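PDB 3I3L: alkylhalidase CmlS from Streptomyces venezuelae, which acts as a flavin-dependent halogenase in chloramphenicol biosynthesis and carries its FAD in a covalent linkage to the protein. Local coordinates for residues A[203-208]-A[319-324]; A[376-381]-A[389-394]; A[184-189]-A[298-303]. One frame throughout, in Å; residues are numbered along the deposited sequence.

Contact 1: A[203-208]-A[319-324]. With FAD (flavin-adenine dinucleotide), chain B.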
loop_
_atom_site.group_PDB
_atom_site.type_symbol
_atom_site.label_atom_id
_atom_site.label_comp_id
_atom_site.label_asym_id
_atom_site.label_seq_id
_atom_site.Cartn_x
_atom_site.Cartn_y
_atom_site.Cartn_z
ATOM N N TYR A 203 -12.477 10.315 6.203
ATOM C CA TYR A 203 -11.557 10.468 5.081
ATOM C C TYR A 203 -12.322 10.427 3.744
ATOM O O TYR A 203 -12.339 9.391 3.014
ATOM C CB TYR A 203 -10.448 9.421 5.177
ATOM C CG TYR A 203 -9.410 9.755 6.238
ATOM C CD1 TYR A 203 -9.762 9.833 7.542
ATOM C CD2 TYR A 203 -8.104 10.045 5.906
ATOM C CE1 TYR A 203 -8.855 10.136 8.529
ATOM C CE2 TYR A 203 -7.177 10.355 6.883
ATOM C CZ TYR A 203 -7.586 10.367 8.215
ATOM O OH TYR A 203 -6.743 10.657 9.232
ATOM N N ARG A 204 -13.011 11.516 3.462
ATOM C CA ARG A 204 -13.892 11.551 2.291
ATOM C C ARG A 204 -13.355 12.565 1.342
ATOM O O ARG A 204 -13.852 13.662 1.285
ATOM C CB ARG A 204 -15.332 11.858 2.665
ATOM C CG ARG A 204 -15.902 10.724 3.598
ATOM C CD ARG A 204 -17.281 10.968 4.081
ATOM N NE ARG A 204 -17.714 9.860 4.945
ATOM C CZ ARG A 204 -18.942 9.728 5.418
ATOM N NH1 ARG A 204 -19.868 10.647 5.091
ATOM N NH2 ARG A 204 -19.251 8.693 6.203
ATOM N N ASN A 205 -12.331 12.139 0.603
ATOM C CA ASN A 205 -11.573 12.921 -0.302
ATOM C C ASN A 205 -12.265 12.987 -1.642
ATOM O O ASN A 205 -12.885 12.005 -2.127
ATOM C CB ASN A 205 -10.202 12.254 -0.470
ATOM C CG ASN A 205 -9.356 12.378 0.752
ATOM O OD1 ASN A 205 -9.427 13.369 1.458
ATOM N ND2 ASN A 205 -8.559 11.364 1.034
ATOM N N PHE A 206 -12.072 14.117 -2.314
ATOM C CA PHE A 206 -12.758 14.415 -3.577
ATOM C C PHE A 206 -11.628 15.011 -4.425
ATOM O O PHE A 206 -10.908 15.868 -3.949
ATOM C CB PHE A 206 -13.894 15.397 -3.212
ATOM C CG PHE A 206 -14.516 16.098 -4.360
ATOM C CD1 PHE A 206 -14.978 15.392 -5.437
ATOM C CD2 PHE A 206 -14.670 17.495 -4.341
ATOM C CE1 PHE A 206 -15.586 16.061 -6.537
ATOM C CE2 PHE A 206 -15.203 18.173 -5.409
ATOM C CZ PHE A 206 -15.682 17.460 -6.506
ATOM N N ALA A 207 -11.424 14.508 -5.647
ATOM C CA ALA A 207 -10.287 14.947 -6.454
ATOM C C ALA A 207 -10.664 15.620 -7.764
ATOM O O ALA A 207 -11.672 15.254 -8.384
ATOM C CB ALA A 207 -9.307 13.750 -6.776
ATOM N N VAL A 208 -9.801 16.559 -8.179
ATOM C CA VAL A 208 -10.020 17.411 -9.338
ATOM C C VAL A 208 -8.661 17.653 -9.990
ATOM O O VAL A 208 -7.740 18.149 -9.343
ATOM C CB VAL A 208 -10.617 18.781 -8.890
ATOM C CG1 VAL A 208 -10.904 19.666 -10.077
ATOM C CG2 VAL A 208 -11.899 18.557 -8.068
ATOM N N PHE A 319 -10.156 1.017 -0.362
ATOM C CA PHE A 319 -9.553 2.173 -1.052
ATOM C C PHE A 319 -8.809 3.037 -0.020
ATOM O O PHE A 319 -9.310 3.330 1.095
ATOM C CB PHE A 319 -10.607 3.043 -1.745
ATOM C CG PHE A 319 -10.014 4.178 -2.537
ATOM C CD1 PHE A 319 -9.647 3.977 -3.847
ATOM C CD2 PHE A 319 -9.759 5.420 -1.944
ATOM C CE1 PHE A 319 -9.028 4.974 -4.585
ATOM C CE2 PHE A 319 -9.175 6.452 -2.666
ATOM C CZ PHE A 319 -8.816 6.244 -4.003
ATOM N N THR A 320 -7.580 3.387 -0.358
ATOM C CA THR A 320 -6.690 4.066 0.553
ATOM C C THR A 320 -6.456 5.421 -0.075
ATOM O O THR A 320 -6.276 5.504 -1.290
ATOM C CB THR A 320 -5.296 3.297 0.668
ATOM O OG1 THR A 320 -4.859 2.915 -0.667
ATOM C CG2 THR A 320 -5.402 2.047 1.492
ATOM N N ASP A 321 -6.512 6.476 0.749
ATOM C CA ASP A 321 -6.097 7.841 0.384
ATOM C C ASP A 321 -4.780 7.776 -0.346
ATOM O O ASP A 321 -3.796 7.242 0.180
ATOM C CB ASP A 321 -5.889 8.621 1.699
ATOM C CG ASP A 321 -5.509 10.075 1.465
ATOM O OD1 ASP A 321 -4.648 10.342 0.585
ATOM O OD2 ASP A 321 -6.073 10.958 2.174
ATOM N N PRO A 322 -4.757 8.273 -1.583
ATOM C CA PRO A 322 -3.644 8.090 -2.512
ATOM C C PRO A 322 -2.373 8.919 -2.202
ATOM O O PRO A 322 -1.476 9.020 -3.063
ATOM C CB PRO A 322 -4.240 8.553 -3.854
ATOM C CG PRO A 322 -5.293 9.622 -3.424
ATOM C CD PRO A 322 -5.918 8.927 -2.217
ATOM N N LEU A 323 -2.297 9.522 -1.027
ATOM C CA LEU A 323 -1.141 10.321 -0.627
ATOM C C LEU A 323 0.188 9.595 -0.832
ATOM O O LEU A 323 1.134 10.179 -1.323
ATOM C CB LEU A 323 -1.255 10.692 0.844
ATOM C CG LEU A 323 -0.186 11.579 1.450
ATOM C CD1 LEU A 323 -0.022 12.918 0.647
ATOM C CD2 LEU A 323 -0.492 11.838 2.922
ATOM N N PHE A 324 0.236 8.329 -0.434
ATOM C CA PHE A 324 1.429 7.489 -0.631
ATOM C C PHE A 324 1.345 6.547 -1.824
ATOM O O PHE A 324 2.091 5.601 -1.917
ATOM C CB PHE A 324 1.775 6.750 0.660
ATOM C CG PHE A 324 2.051 7.704 1.822
ATOM C CD1 PHE A 324 3.245 8.422 1.885
ATOM C CD2 PHE A 324 1.090 7.919 2.809
ATOM C CE1 PHE A 324 3.520 9.337 2.951
ATOM C CE2 PHE A 324 1.340 8.791 3.880
ATOM C CZ PHE A 324 2.543 9.527 3.936
HETATM P PA FAD B . -9.452 -0.292 -11.452
HETATM O O1A FAD B . -10.612 0.655 -11.247
HETATM O O2A FAD B . -8.166 0.317 -11.890
HETATM O O5B FAD B . -9.915 -1.424 -12.534
HETATM C C5B FAD B . -11.187 -2.032 -12.432
HETATM C C4B FAD B . -11.750 -2.415 -13.820
HETATM O O4B FAD B . -12.995 -3.119 -13.603
HETATM C C3B FAD B . -12.074 -1.215 -14.678
HETATM O O3B FAD B . -11.335 -1.268 -15.860
HETATM C C2B FAD B . -13.576 -1.337 -14.977
HETATM O O2B FAD B . -13.846 -1.083 -16.320
HETATM C C1B FAD B . -13.896 -2.784 -14.632
HETATM N N9A FAD B . -15.234 -3.090 -14.161
HETATM C C8A FAD B . -15.957 -2.420 -13.220
HETATM N N7A FAD B . -17.137 -3.055 -13.049
HETATM C C5A FAD B . -17.218 -4.079 -13.930
HETATM C C6A FAD B . -18.204 -5.016 -14.179
HETATM N N6A FAD B . -19.331 -5.020 -13.491
HETATM N N1A FAD B . -17.951 -5.977 -15.122
HETATM C C2A FAD B . -16.780 -6.000 -15.838
HETATM N N3A FAD B . -15.817 -5.077 -15.570
HETATM C C4A FAD B . -16.025 -4.129 -14.630
HETATM N N1 FAD B . -2.879 4.508 -7.195
HETATM C C2 FAD B . -1.501 4.443 -7.314
HETATM O O2 FAD B . -0.974 3.343 -7.208
HETATM N N3 FAD B . -0.747 5.568 -7.518
HETATM C C4 FAD B . -1.341 6.799 -7.615
HETATM O O4 FAD B . -0.617 7.824 -7.828
HETATM C C4X FAD B . -2.727 6.882 -7.463
HETATM N N5 FAD B . -3.354 8.093 -7.572
HETATM C C5X FAD B . -4.728 8.150 -7.528
HETATM C C6 FAD B . -5.380 9.387 -7.626
HETATM C C7 FAD B . -6.747 9.447 -7.501
HETATM C C7M FAD B . -7.481 10.761 -7.621
HETATM C C8 FAD B . -7.452 8.259 -7.335
HETATM C C8M FAD B . -8.928 8.263 -7.298
HETATM C C9 FAD B . -6.816 7.021 -7.192
HETATM C C9A FAD B . -5.434 7.000 -7.301
HETATM N N10 FAD B . -4.830 5.778 -7.222
HETATM C C10 FAD B . -3.488 5.713 -7.252
HETATM C "C1'" FAD B . -5.706 4.632 -6.847
HETATM C "C2'" FAD B . -5.613 3.545 -7.891
HETATM O "O2'" FAD B . -5.825 4.121 -9.117
HETATM C "C3'" FAD B . -6.523 2.364 -7.681
HETATM O "O3'" FAD B . -6.225 1.763 -6.440
HETATM C "C4'" FAD B . -6.301 1.288 -8.795
HETATM O "O4'" FAD B . -6.741 1.737 -10.047
HETATM C "C5'" FAD B . -7.112 0.041 -8.467
HETATM O "O5'" FAD B . -6.870 -0.961 -9.412
HETATM P P FAD B . -8.041 -2.001 -9.615
HETATM O O1P FAD B . -8.545 -2.459 -8.264
HETATM O O2P FAD B . -7.614 -3.054 -10.631
HETATM O O3P FAD B . -9.308 -1.140 -10.136
#
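Asp321 meets Asn205 across the contact through one carboxylate oxygen, OD2. Its CB lies 3.9 Å from Asn205 ND2, and because CG stands anti to the backbone N (chi1 -178°), the carboxylate is carried on toward the strand. Asn205 ND2 donates to Asp321 OD2 over 2.8 Å, bent to 133° at the hydrogen, and comes from above the carboxylate plane; the amide and carboxylate planes stand nearly perpendicular. Tyr203 brings its ring edge up to the same oxygen, Tyr203 CD2 4.3 Å from Asp321 OD2, and Tyr378 OH of helix 352-382 is a second, probably stronger, hydrogen-bonding partner there. Asp321 OD1 turns back to its own loop and takes Leu323 N at 3.0 Å on its anti lone pair, closing an Asx turn just ahead of helix 327-347. This turn forms part of the flavin site: Pro322 CB packs over the isoalloxazine, 3.7 Å from FAD C5X, while Phe319 CZ meets FAD C9 at 3.8 Å. With an alanine in place of Asp321, Asn205 ND2 and the Tyr378 hydroxyl would probably both lose their shared partner, and the Asx turn its closing bond. On the strand side, Ala207 CB touches the dimethylbenzene methyl C7M of FAD at 3.6 Å.

Contact 2: A[376-381]-A[389-394]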
loop_
_atom_site.group_PDB
_atom_site.type_symbol
_atom_site.label_atom_id
_atom_site.label_comp_id
_atom_site.label_asym_id
_atom_site.label_seq_id
_atom_site.Cartn_x
_atom_site.Cartn_y
_atom_site.Cartn_z
ATOM N N SER A 376 -1.296 10.245 11.335
ATOM C CA SER A 376 -0.082 10.948 11.756
ATOM C C SER A 376 0.328 12.035 10.776
ATOM O O SER A 376 0.440 13.192 11.151
ATOM C CB SER A 376 1.060 9.950 11.920
ATOM O OG SER A 376 0.826 9.212 13.083
ATOM N N PHE A 377 0.526 11.680 9.514
ATOM C CA PHE A 377 0.884 12.685 8.519
ATOM C C PHE A 377 -0.088 13.845 8.432
ATOM O O PHE A 377 0.348 14.996 8.441
ATOM C CB PHE A 377 1.167 12.115 7.133
ATOM C CG PHE A 377 2.498 11.506 7.026
ATOM C CD1 PHE A 377 2.716 10.186 7.427
ATOM C CD2 PHE A 377 3.560 12.250 6.543
ATOM C CE1 PHE A 377 3.993 9.612 7.340
ATOM C CE2 PHE A 377 4.820 11.688 6.451
ATOM C CZ PHE A 377 5.033 10.358 6.859
ATOM N N TYR A 378 -1.395 13.564 8.361
ATOM C CA TYR A 378 -2.346 14.674 8.308
ATOM C C TYR A 378 -2.217 15.572 9.584
ATOM O O TYR A 378 -2.220 16.783 9.493
ATOM C CB TYR A 378 -3.779 14.210 8.098
ATOM C CG TYR A 378 -4.094 13.874 6.676
ATOM C CD1 TYR A 378 -3.797 14.742 5.663
ATOM C CD2 TYR A 378 -4.682 12.674 6.328
ATOM C CE1 TYR A 378 -4.096 14.458 4.345
ATOM C CE2 TYR A 378 -4.989 12.375 4.966
ATOM C CZ TYR A 378 -4.665 13.271 4.010
ATOM O OH TYR A 378 -4.937 13.020 2.655
ATOM N N THR A 379 -2.123 14.951 10.768
ATOM C CA THR A 379 -1.945 15.715 11.990
ATOM C C THR A 379 -0.714 16.663 11.959
ATOM O O THR A 379 -0.803 17.793 12.445
ATOM C CB THR A 379 -1.913 14.793 13.216
ATOM O OG1 THR A 379 -3.104 14.018 13.178
ATOM C CG2 THR A 379 -1.901 15.609 14.533
ATOM N N PHE A 380 0.403 16.213 11.387
ATOM C CA PHE A 380 1.613 17.055 11.315
ATOM C C PHE A 380 1.395 18.257 10.459
ATOM O O PHE A 380 1.848 19.370 10.810
ATOM C CB PHE A 380 2.840 16.300 10.752
ATOM C CG PHE A 380 3.257 15.152 11.597
ATOM C CD1 PHE A 380 3.080 15.201 12.987
ATOM C CD2 PHE A 380 3.822 14.011 11.027
ATOM C CE1 PHE A 380 3.450 14.119 13.787
ATOM C CE2 PHE A 380 4.222 12.933 11.832
ATOM C CZ PHE A 380 4.031 12.986 13.203
ATOM N N ALA A 381 0.721 18.069 9.335
ATOM C CA ALA A 381 0.436 19.237 8.485
ATOM C C ALA A 381 -0.581 20.190 9.115
ATOM O O ALA A 381 -0.571 21.387 8.815
ATOM C CB ALA A 381 -0.042 18.835 7.124
ATOM N N GLU A 389 -12.239 22.660 7.106
ATOM C CA GLU A 389 -12.908 21.346 7.213
ATOM C C GLU A 389 -12.017 20.167 6.723
ATOM O O GLU A 389 -12.006 19.099 7.328
ATOM C CB GLU A 389 -14.246 21.328 6.463
ATOM C CG GLU A 389 -15.094 20.096 6.860
ATOM C CD GLU A 389 -16.549 20.181 6.406
ATOM O OE1 GLU A 389 -17.332 19.253 6.742
ATOM O OE2 GLU A 389 -16.936 21.192 5.750
ATOM N N PHE A 390 -11.203 20.407 5.701
ATOM C CA PHE A 390 -10.268 19.388 5.268
ATOM C C PHE A 390 -9.376 18.891 6.414
ATOM O O PHE A 390 -9.359 17.720 6.711
ATOM C CB PHE A 390 -9.370 19.844 4.093
ATOM C CG PHE A 390 -8.546 18.717 3.537
ATOM C CD1 PHE A 390 -9.059 17.865 2.548
ATOM C CD2 PHE A 390 -7.276 18.458 4.046
ATOM C CE1 PHE A 390 -8.309 16.770 2.074
ATOM C CE2 PHE A 390 -6.515 17.350 3.543
ATOM C CZ PHE A 390 -7.053 16.538 2.552
ATOM N N TRP A 391 -8.625 19.810 7.022
ATOM C CA TRP A 391 -7.663 19.450 8.048
ATOM C C TRP A 391 -8.323 18.949 9.329
ATOM O O TRP A 391 -7.835 18.033 9.969
ATOM C CB TRP A 391 -6.654 20.591 8.284
ATOM C CG TRP A 391 -5.862 20.812 7.033
ATOM C CD1 TRP A 391 -6.021 21.814 6.125
ATOM C CD2 TRP A 391 -4.863 19.956 6.512
ATOM N NE1 TRP A 391 -5.148 21.641 5.051
ATOM C CE2 TRP A 391 -4.436 20.504 5.259
ATOM C CE3 TRP A 391 -4.323 18.764 6.928
ATOM C CZ2 TRP A 391 -3.481 19.891 4.452
ATOM C CZ3 TRP A 391 -3.358 18.151 6.121
ATOM C CH2 TRP A 391 -2.950 18.716 4.907
ATOM N N ARG A 392 -9.452 19.540 9.657
ATOM C CA ARG A 392 -10.201 19.242 10.865
ATOM C C ARG A 392 -10.800 17.834 10.813
ATOM O O ARG A 392 -10.909 17.155 11.831
ATOM C CB ARG A 392 -11.346 20.276 10.990
ATOM C CG ARG A 392 -12.357 20.013 12.091
ATOM C CD ARG A 392 -13.191 21.343 12.446
ATOM N NE ARG A 392 -14.058 21.781 11.381
ATOM C CZ ARG A 392 -13.833 22.823 10.550
ATOM N NH1 ARG A 392 -14.715 23.148 9.627
ATOM N NH2 ARG A 392 -12.734 23.565 10.633
ATOM N N LYS A 393 -11.278 17.428 9.648
ATOM C CA LYS A 393 -11.821 16.089 9.549
ATOM C C LYS A 393 -10.703 15.061 9.684
ATOM O O LYS A 393 -10.949 13.989 10.164
ATOM C CB LYS A 393 -12.644 15.883 8.237
ATOM C CG LYS A 393 -13.905 16.806 8.134
ATOM C CD LYS A 393 -14.907 16.503 9.284
ATOM C CE LYS A 393 -16.268 17.197 9.111
ATOM N NZ LYS A 393 -17.273 16.225 8.537
ATOM N N ARG A 394 -9.494 15.395 9.259
ATOM C CA ARG A 394 -8.467 14.366 9.099
ATOM C C ARG A 394 -7.425 14.290 10.205
ATOM O O ARG A 394 -6.774 13.229 10.400
ATOM C CB ARG A 394 -7.797 14.481 7.731
ATOM C CG ARG A 394 -8.703 14.028 6.629
ATOM C CD ARG A 394 -8.307 14.719 5.306
ATOM N NE ARG A 394 -9.264 14.409 4.258
ATOM C CZ ARG A 394 -10.470 14.995 4.138
ATOM N NH1 ARG A 394 -10.853 15.933 4.999
ATOM N NH2 ARG A 394 -11.282 14.680 3.142
#
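Tyr378 is the bump here, a flat ring pushed from helix 376-381 into a hollow walled by Phe390, Trp391 and Arg394. The short helix 389-394 runs back across it, the segment axes 9.3 Å apart at closest and crossing at -134°. On one face of the tyrosine lies the aliphatic part of Arg394: CD sits almost straight above the ring centre, 4.1 Å from the centroid, a CH-pi contact, with CB nearer the root of the ring. The two side chains run alongside each other, pointing the same way. Phe390, its CG anti to the backbone N (chi1 -172°), swings its ring end toward the tyrosine in an offset edge-to-face pair, planes at 79°, with Phe390 CE2 3.9 Å from Tyr378 CE1. Trp391 comes in at the edge of the Tyr378 ring: its CZ3 corner fits the notch between Tyr378 and Ala381, 3.5 Å from Tyr378 CD1 and just as near Ala381 CB. Arg394 NH1 donates to Phe390 O of its own helix over 2.9 Å, on a lone pair in the carbonyl plane, and forms a salt bridge with Asp253, while NH2 bonds to Asn205 OD1. Trp391 NE1 is satisfied by Phe231 O. Tyr378, Phe390 and Trp391 thus make a buried aromatic cluster, joining the end of the long helix 352-382 to the short helix that follows it across a brief loop.

Contact 3: A[184-189]-A[298-303]. With FAD (flavin-adenine dinucleotide), chain B.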
loop_
_atom_site.group_PDB
_atom_site.type_symbol
_atom_site.label_atom_id
_atom_site.label_comp_id
_atom_site.label_asym_id
_atom_site.label_seq_id
_atom_site.Cartn_x
_atom_site.Cartn_y
_atom_site.Cartn_z
ATOM N N GLY A 184 -13.304 -5.505 -9.829
ATOM C CA GLY A 184 -14.044 -4.517 -10.578
ATOM C C GLY A 184 -13.844 -3.077 -10.122
ATOM O O GLY A 184 -14.588 -2.164 -10.566
ATOM N N GLY A 185 -12.864 -2.829 -9.238
ATOM C CA GLY A 185 -12.645 -1.430 -8.816
ATOM C C GLY A 185 -13.707 -0.920 -7.877
ATOM O O GLY A 185 -14.489 -1.693 -7.354
ATOM N N SER A 186 -13.700 0.376 -7.585
ATOM C CA SER A 186 -14.735 0.926 -6.652
ATOM C C SER A 186 -16.170 0.534 -7.029
ATOM O O SER A 186 -16.998 0.346 -6.156
ATOM C CB SER A 186 -14.641 2.465 -6.568
ATOM O OG SER A 186 -13.418 2.825 -5.873
ATOM N N GLY A 187 -16.450 0.401 -8.317
ATOM C CA GLY A 187 -17.762 -0.034 -8.757
ATOM C C GLY A 187 -17.948 -1.543 -8.915
ATOM O O GLY A 187 -18.921 -1.971 -9.564
ATOM N N GLY A 188 -17.062 -2.351 -8.308
ATOM C CA GLY A 188 -17.209 -3.798 -8.383
ATOM C C GLY A 188 -18.547 -4.255 -7.775
ATOM O O GLY A 188 -19.014 -3.691 -6.784
ATOM N N PRO A 189 -19.154 -5.291 -8.344
ATOM C CA PRO A 189 -20.548 -5.624 -7.913
ATOM C C PRO A 189 -20.667 -6.363 -6.583
ATOM O O PRO A 189 -21.699 -6.257 -5.939
ATOM C CB PRO A 189 -21.099 -6.490 -9.058
ATOM C CG PRO A 189 -19.830 -7.144 -9.636
ATOM C CD PRO A 189 -18.687 -6.108 -9.475
ATOM N N TRP A 298 -13.368 8.470 -1.650
ATOM C CA TRP A 298 -13.370 8.218 -0.179
ATOM C C TRP A 298 -12.684 6.942 0.185
ATOM O O TRP A 298 -12.848 5.950 -0.504
ATOM C CB TRP A 298 -14.802 8.097 0.300
ATOM C CG TRP A 298 -15.650 9.286 -0.053
ATOM C CD1 TRP A 298 -15.291 10.368 -0.794
ATOM C CD2 TRP A 298 -16.994 9.496 0.350
ATOM N NE1 TRP A 298 -16.336 11.221 -0.879
ATOM C CE2 TRP A 298 -17.394 10.709 -0.175
ATOM C CE3 TRP A 298 -17.888 8.762 1.153
ATOM C CZ2 TRP A 298 -18.673 11.230 0.024
ATOM C CZ3 TRP A 298 -19.139 9.256 1.365
ATOM C CH2 TRP A 298 -19.542 10.488 0.788
ATOM N N SER A 299 -11.977 6.940 1.315
ATOM C CA SER A 299 -11.498 5.734 1.923
ATOM C C SER A 299 -12.663 4.857 2.409
ATOM O O SER A 299 -13.668 5.389 2.806
ATOM C CB SER A 299 -10.630 6.094 3.104
ATOM O OG SER A 299 -9.434 6.769 2.713
ATOM N N TYR A 300 -12.518 3.535 2.349
ATOM C CA TYR A 300 -13.455 2.543 2.912
ATOM C C TYR A 300 -12.737 1.193 2.934
ATOM O O TYR A 300 -11.827 0.949 2.116
ATOM C CB TYR A 300 -14.681 2.381 1.997
ATOM C CG TYR A 300 -14.356 2.072 0.531
ATOM C CD1 TYR A 300 -14.004 0.771 0.122
ATOM C CD2 TYR A 300 -14.347 3.091 -0.438
ATOM C CE1 TYR A 300 -13.757 0.481 -1.208
ATOM C CE2 TYR A 300 -14.071 2.827 -1.798
ATOM C CZ TYR A 300 -13.766 1.517 -2.163
ATOM O OH TYR A 300 -13.458 1.286 -3.463
ATOM N N ASP A 301 -13.121 0.310 3.855
ATOM C CA ASP A 301 -12.759 -1.103 3.683
ATOM C C ASP A 301 -14.017 -1.926 3.586
ATOM O O ASP A 301 -15.063 -1.386 3.152
ATOM C CB ASP A 301 -11.775 -1.588 4.813
ATOM C CG ASP A 301 -12.351 -1.429 6.194
ATOM O OD1 ASP A 301 -13.389 -0.731 6.352
ATOM O OD2 ASP A 301 -11.755 -1.977 7.138
ATOM N N THR A 302 -13.946 -3.218 3.979
ATOM C CA THR A 302 -15.113 -4.144 3.838
ATOM C C THR A 302 -15.168 -4.909 5.129
ATOM O O THR A 302 -14.154 -5.162 5.737
ATOM C CB THR A 302 -14.905 -5.314 2.840
ATOM O OG1 THR A 302 -13.938 -4.997 1.810
ATOM C CG2 THR A 302 -16.129 -5.748 2.291
ATOM N N GLU A 303 -16.358 -5.351 5.489
ATOM C CA GLU A 303 -16.503 -6.290 6.571
ATOM C C GLU A 303 -15.872 -7.625 6.165
ATOM O O GLU A 303 -15.339 -8.330 7.020
ATOM C CB GLU A 303 -17.997 -6.480 6.859
ATOM C CG GLU A 303 -18.322 -7.237 8.083
ATOM C CD GLU A 303 -19.846 -7.225 8.440
ATOM O OE1 GLU A 303 -20.698 -6.719 7.646
ATOM O OE2 GLU A 303 -20.173 -7.702 9.564
HETATM P PA FAD B . -9.452 -0.292 -11.452
HETATM O O1A FAD B . -10.612 0.655 -11.247
HETATM O O2A FAD B . -8.166 0.317 -11.890
HETATM O O5B FAD B . -9.915 -1.424 -12.534
HETATM C C5B FAD B . -11.187 -2.032 -12.432
HETATM C C4B FAD B . -11.750 -2.415 -13.820
HETATM O O4B FAD B . -12.995 -3.119 -13.603
HETATM C C3B FAD B . -12.074 -1.215 -14.678
HETATM O O3B FAD B . -11.335 -1.268 -15.860
HETATM C C2B FAD B . -13.576 -1.337 -14.977
HETATM O O2B FAD B . -13.846 -1.083 -16.320
HETATM C C1B FAD B . -13.896 -2.784 -14.632
HETATM N N9A FAD B . -15.234 -3.090 -14.161
HETATM C C8A FAD B . -15.957 -2.420 -13.220
HETATM N N7A FAD B . -17.137 -3.055 -13.049
HETATM C C5A FAD B . -17.218 -4.079 -13.930
HETATM C C6A FAD B . -18.204 -5.016 -14.179
HETATM N N6A FAD B . -19.331 -5.020 -13.491
HETATM N N1A FAD B . -17.951 -5.977 -15.122
HETATM C C2A FAD B . -16.780 -6.000 -15.838
HETATM N N3A FAD B . -15.817 -5.077 -15.570
HETATM C C4A FAD B . -16.025 -4.129 -14.630
HETATM N N1 FAD B . -2.879 4.508 -7.195
HETATM C C2 FAD B . -1.501 4.443 -7.314
HETATM O O2 FAD B . -0.974 3.343 -7.208
HETATM N N3 FAD B . -0.747 5.568 -7.518
HETATM C C4 FAD B . -1.341 6.799 -7.615
HETATM O O4 FAD B . -0.617 7.824 -7.828
HETATM C C4X FAD B . -2.727 6.882 -7.463
HETATM N N5 FAD B . -3.354 8.093 -7.572
HETATM C C5X FAD B . -4.728 8.150 -7.528
HETATM C C6 FAD B . -5.380 9.387 -7.626
HETATM C C7 FAD B . -6.747 9.447 -7.501
HETATM C C7M FAD B . -7.481 10.761 -7.621
HETATM C C8 FAD B . -7.452 8.259 -7.335
HETATM C C8M FAD B . -8.928 8.263 -7.298
HETATM C C9 FAD B . -6.816 7.021 -7.192
HETATM C C9A FAD B . -5.434 7.000 -7.301
HETATM N N10 FAD B . -4.830 5.778 -7.222
HETATM C C10 FAD B . -3.488 5.713 -7.252
HETATM C "C1'" FAD B . -5.706 4.632 -6.847
HETATM C "C2'" FAD B . -5.613 3.545 -7.891
HETATM O "O2'" FAD B . -5.825 4.121 -9.117
HETATM C "C3'" FAD B . -6.523 2.364 -7.681
HETATM O "O3'" FAD B . -6.225 1.763 -6.440
HETATM C "C4'" FAD B . -6.301 1.288 -8.795
HETATM O "O4'" FAD B . -6.741 1.737 -10.047
HETATM C "C5'" FAD B . -7.112 0.041 -8.467
HETATM O "O5'" FAD B . -6.870 -0.961 -9.412
HETATM P P FAD B . -8.041 -2.001 -9.615
HETATM O O1P FAD B . -8.545 -2.459 -8.264
HETATM O O2P FAD B . -7.614 -3.054 -10.631
HETATM O O3P FAD B . -9.308 -1.140 -10.136
#
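The backbones of Ser186 and Tyr300 stay well apart, their CA atoms 9.8 Å from each other, with a glycine-rich turn on one side and the end of strand 287-302 on the other. The gap is spanned by the tyrosine, whose CG is placed between its backbone N and carbonyl carbon (chi1 53°) and whose ring points its hydroxyl at the turn. Ser186 OG and Tyr300 OH lie 2.9 Å apart, a probable hydrogen bond, the serine oxygen lying at the ring edge, in its plane. The contact is otherwise slight: Ser186 CB comes to 3.5 Å of Tyr300 OH. The phenolic oxygen has a second, stronger partner in the backbone carbonyl of Asp315, whose side chain itself binds FAD, so the hydroxyl sits between the turn and this FAD-binding residue. Arg197 ties both sides further, bonding to Ser186 O and making a cation-pi contact with the Tyr300 ring.

Ser186 and Gly187 are the middle residues of a type I turn, closed by Gly188 N to Gly185 O at 2.8 Å. Gly185 has a positive phi of 74°, and its CA lies 3.6 Å from FAD O3P; a CB there would run into the diphosphate. Gly184 O lies beside the adenine, 3.0 Å from FAD C8A. The turn follows strand 179-182, one of the parallel strands of the mixed FAD-domain sheet, and leads into helix 189-194, consistent with the glycine-rich turn along the FAD diphosphate in the Rossmann-type fold of flavin-dependent monooxygenases and halogenases.

How the contacts relate
Contacts 1 and 3 interlock along the chain: 184-189 and 203-208 open in turn, then 298-303 and 319-324 close them, and contact 2 follows in series. Contact 1 sits in the middle, its centre about 13 Å from the centre of each of the others, while the centres of contacts 2 and 3 are about 23 Å apart and these two do not touch. Strands 203-213 and 287-302 are antiparallel neighbours in one sheet, joining contacts 1 and 3, which lie at the flavin and diphosphate parts of the same FAD. Contact 2 backs contact 1 from the helical side, where Tyr203 OH probably bonds to Arg394 O. Contact 2 is thus a second layer, farther from the cofactor.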